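Exopolyphosphatase (Cytophaga hutchinsonii, PDB 3MDQ) probably hydrolyses inorganic polyphosphate from the chain end, releasing orthophosphate. Local coordinates at residues M220-H225 with T235-S240. Sequence-based numbering, arbitrary orientation.
Sequences MNIQHH and TSYLLS
Asn-221 on helix 212-225 and Tyr-237 on strand 236-240 form the hydrogen bond of this contact: ND2 of Asn-221 donates to OH of Tyr-237 over 2.9 Å, with an N-H...O angle of 154°. The nitrogen arrives at the edge of the phenol ring, near its plane, while the hydroxyl is tilted from the amide plane; the two planes stand 76° apart. CG of Tyr-237 lies anti to the backbone N (chi1 177°), which carries the ring off the strand toward the helix. Further bonds fix both groups: the tyrosine OH also pairs with OE1 of Glu-227, in the connection between helix and strand, and the Asn-221 amide uses ND2 toward Asp-243 and OD1 toward Arg-246, both on helix 241-253. The buried amide thus has partners for its oxygen and its nitrogen, which would resist a flip.

Apolar packing joins Ile-222 to the same ring. The Ile-222 chain runs alongside the tyrosine, pointing the other way, its CG1 meeting CE1 of Tyr-237 obliquely at 3.5 Å and its CD1 following at 3.9 Å from the same carbon. Leu-239 adds a van der Waals contact with the amide, its CD1 lying 3.5 Å from CG of Asn-221. A leucine in place of Tyr-237 would probably leave both Asn-221 ND2 and Glu-227 without their hydroxyl partner and weaken the cover over Ile-222.

Backbone evidence places the contact at a sheet margin: strand 236-240 is the outermost strand on its side and bonds to 291-295, whereas the helix axis, steeply inclined to the strand, passes 10.3 Å from it, so side chains alone bridge the gap. Such helix-on-edge-strand packing belongs here to an alpha/beta domain with a mixed sheet flanked by helices, consistent with the actin-like ATPase fold to whose clan the Ppx/GppA family belongs.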
loop_
_atom_site.group_PDB
_atom_site.type_symbol
_atom_site.label_atom_id
_atom_site.label_comp_id
_atom_site.label_asym_id
_atom_site.label_seq_id
_atom_site.Cartn_x
_atom_site.Cartn_y
_atom_site.Cartn_z
HETATM N N MSE A 220 14.901 -6.589 0.937
HETATM C CA MSE A 220 15.856 -6.924 2.009
HETATM C C MSE A 220 16.216 -8.390 1.954
HETATM O O MSE A 220 17.357 -8.747 2.146
HETATM C CB MSE A 220 15.285 -6.583 3.389
HETATM C CG MSE A 220 15.211 -5.126 3.676
HETATM SE SE MSE A 220 14.332 -4.628 5.295
HETATM C CE MSE A 220 15.745 -5.151 6.516
ATOM N N ASN A 221 15.235 -9.254 1.687
ATOM C CA ASN A 221 15.489 -10.670 1.675
ATOM C C ASN A 221 16.342 -11.079 0.478
ATOM O O ASN A 221 17.184 -11.972 0.570
ATOM C CB ASN A 221 14.191 -11.448 1.649
ATOM C CG ASN A 221 14.351 -12.858 2.218
ATOM O OD1 ASN A 221 14.860 -13.021 3.335
ATOM N ND2 ASN A 221 13.961 -13.868 1.428
ATOM N N ILE A 222 16.080 -10.438 -0.647
ATOM C CA ILE A 222 16.871 -10.647 -1.859
ATOM C C ILE A 222 18.337 -10.309 -1.599
ATOM O O ILE A 222 19.234 -11.070 -1.934
ATOM C CB ILE A 222 16.274 -9.839 -3.029
ATOM C CG1 ILE A 222 14.977 -10.504 -3.514
ATOM C CG2 ILE A 222 17.268 -9.673 -4.198
ATOM C CD1 ILE A 222 14.113 -9.547 -4.346
ATOM N N GLN A 223 18.559 -9.178 -0.956
ATOM C CA GLN A 223 19.921 -8.742 -0.645
ATOM C C GLN A 223 20.560 -9.697 0.346
ATOM O O GLN A 223 21.714 -10.097 0.162
ATOM C CB GLN A 223 19.923 -7.312 -0.103
ATOM C CG GLN A 223 21.304 -6.667 0.043
ATOM C CD GLN A 223 22.149 -6.738 -1.247
ATOM O OE1 GLN A 223 21.899 -6.026 -2.228
ATOM N NE2 GLN A 223 23.161 -7.607 -1.236
ATOM N N HIS A 224 19.819 -10.116 1.368
ATOM C CA HIS A 224 20.375 -11.021 2.363
ATOM C C HIS A 224 20.790 -12.359 1.764
ATOM O O HIS A 224 21.825 -12.905 2.154
ATOM C CB HIS A 224 19.376 -11.247 3.499
ATOM C CG HIS A 224 19.894 -12.144 4.575
ATOM N ND1 HIS A 224 19.546 -13.471 4.654
ATOM C CD2 HIS A 224 20.744 -11.910 5.597
ATOM C CE1 HIS A 224 20.161 -14.020 5.686
ATOM N NE2 HIS A 224 20.881 -13.090 6.283
ATOM N N HIS A 225 19.998 -12.891 0.836
ATOM C CA HIS A 225 20.309 -14.168 0.196
ATOM C C HIS A 225 21.171 -14.026 -1.067
ATOM O O HIS A 225 21.476 -15.034 -1.714
ATOM C CB HIS A 225 19.035 -14.931 -0.150
ATOM C CG HIS A 225 18.302 -15.445 1.045
ATOM N ND1 HIS A 225 18.943 -16.090 2.089
ATOM C CD2 HIS A 225 16.979 -15.430 1.353
ATOM C CE1 HIS A 225 18.044 -16.427 2.999
ATOM N NE2 HIS A 225 16.848 -16.043 2.576
ATOM N N THR A 235 6.147 -10.466 -10.877
ATOM C CA THR A 235 4.984 -9.913 -10.207
ATOM C C THR A 235 4.715 -10.482 -8.835
ATOM O O THR A 235 3.871 -9.967 -8.100
ATOM C CB THR A 235 3.749 -10.025 -11.044
ATOM O OG1 THR A 235 3.446 -11.374 -11.299
ATOM C CG2 THR A 235 3.941 -9.267 -12.389
ATOM N N SER A 236 5.463 -11.493 -8.414
ATOM C CA SER A 236 5.338 -12.016 -7.057
ATOM C C SER A 236 6.700 -12.441 -6.537
ATOM O O SER A 236 7.581 -12.748 -7.335
ATOM C CB SER A 236 4.356 -13.186 -7.028
ATOM O OG SER A 236 4.830 -14.319 -7.749
ATOM N N TYR A 237 6.808 -12.538 -5.207
ATOM C CA TYR A 237 8.026 -13.009 -4.547
ATOM C C TYR A 237 7.627 -13.736 -3.302
ATOM O O TYR A 237 6.912 -13.160 -2.457
ATOM C CB TYR A 237 8.930 -11.804 -4.202
ATOM C CG TYR A 237 10.175 -12.182 -3.466
ATOM C CD1 TYR A 237 11.299 -12.572 -4.155
ATOM C CD2 TYR A 237 10.193 -12.220 -2.083
ATOM C CE1 TYR A 237 12.474 -12.960 -3.462
ATOM C CE2 TYR A 237 11.334 -12.632 -1.390
ATOM C CZ TYR A 237 12.476 -12.975 -2.105
ATOM O OH TYR A 237 13.616 -13.389 -1.418
ATOM N N LEU A 238 8.056 -14.980 -3.128
ATOM C CA LEU A 238 7.662 -15.700 -1.936
ATOM C C LEU A 238 8.729 -15.597 -0.855
ATOM O O LEU A 238 9.911 -15.933 -1.051
ATOM C CB LEU A 238 7.359 -17.149 -2.230
ATOM C CG LEU A 238 6.989 -18.011 -1.001
ATOM C CD1 LEU A 238 6.099 -19.136 -1.461
ATOM C CD2 LEU A 238 8.201 -18.571 -0.229
ATOM N N LEU A 239 8.266 -15.137 0.288
ATOM C CA LEU A 239 9.069 -14.939 1.496
ATOM C C LEU A 239 8.727 -16.063 2.458
ATOM O O LEU A 239 7.579 -16.193 2.891
ATOM C CB LEU A 239 8.729 -13.571 2.134
ATOM C CG LEU A 239 9.482 -13.049 3.323
ATOM C CD1 LEU A 239 10.953 -12.762 2.951
ATOM C CD2 LEU A 239 8.767 -11.782 3.804
ATOM N N SER A 240 9.695 -16.883 2.826
ATOM C CA SER A 240 9.397 -17.928 3.800
ATOM C C SER A 240 9.118 -17.346 5.186
ATOM O O SER A 240 9.581 -16.249 5.491
ATOM C CB SER A 240 10.517 -18.944 3.887
ATOM O OG SER A 240 11.663 -18.401 4.549
#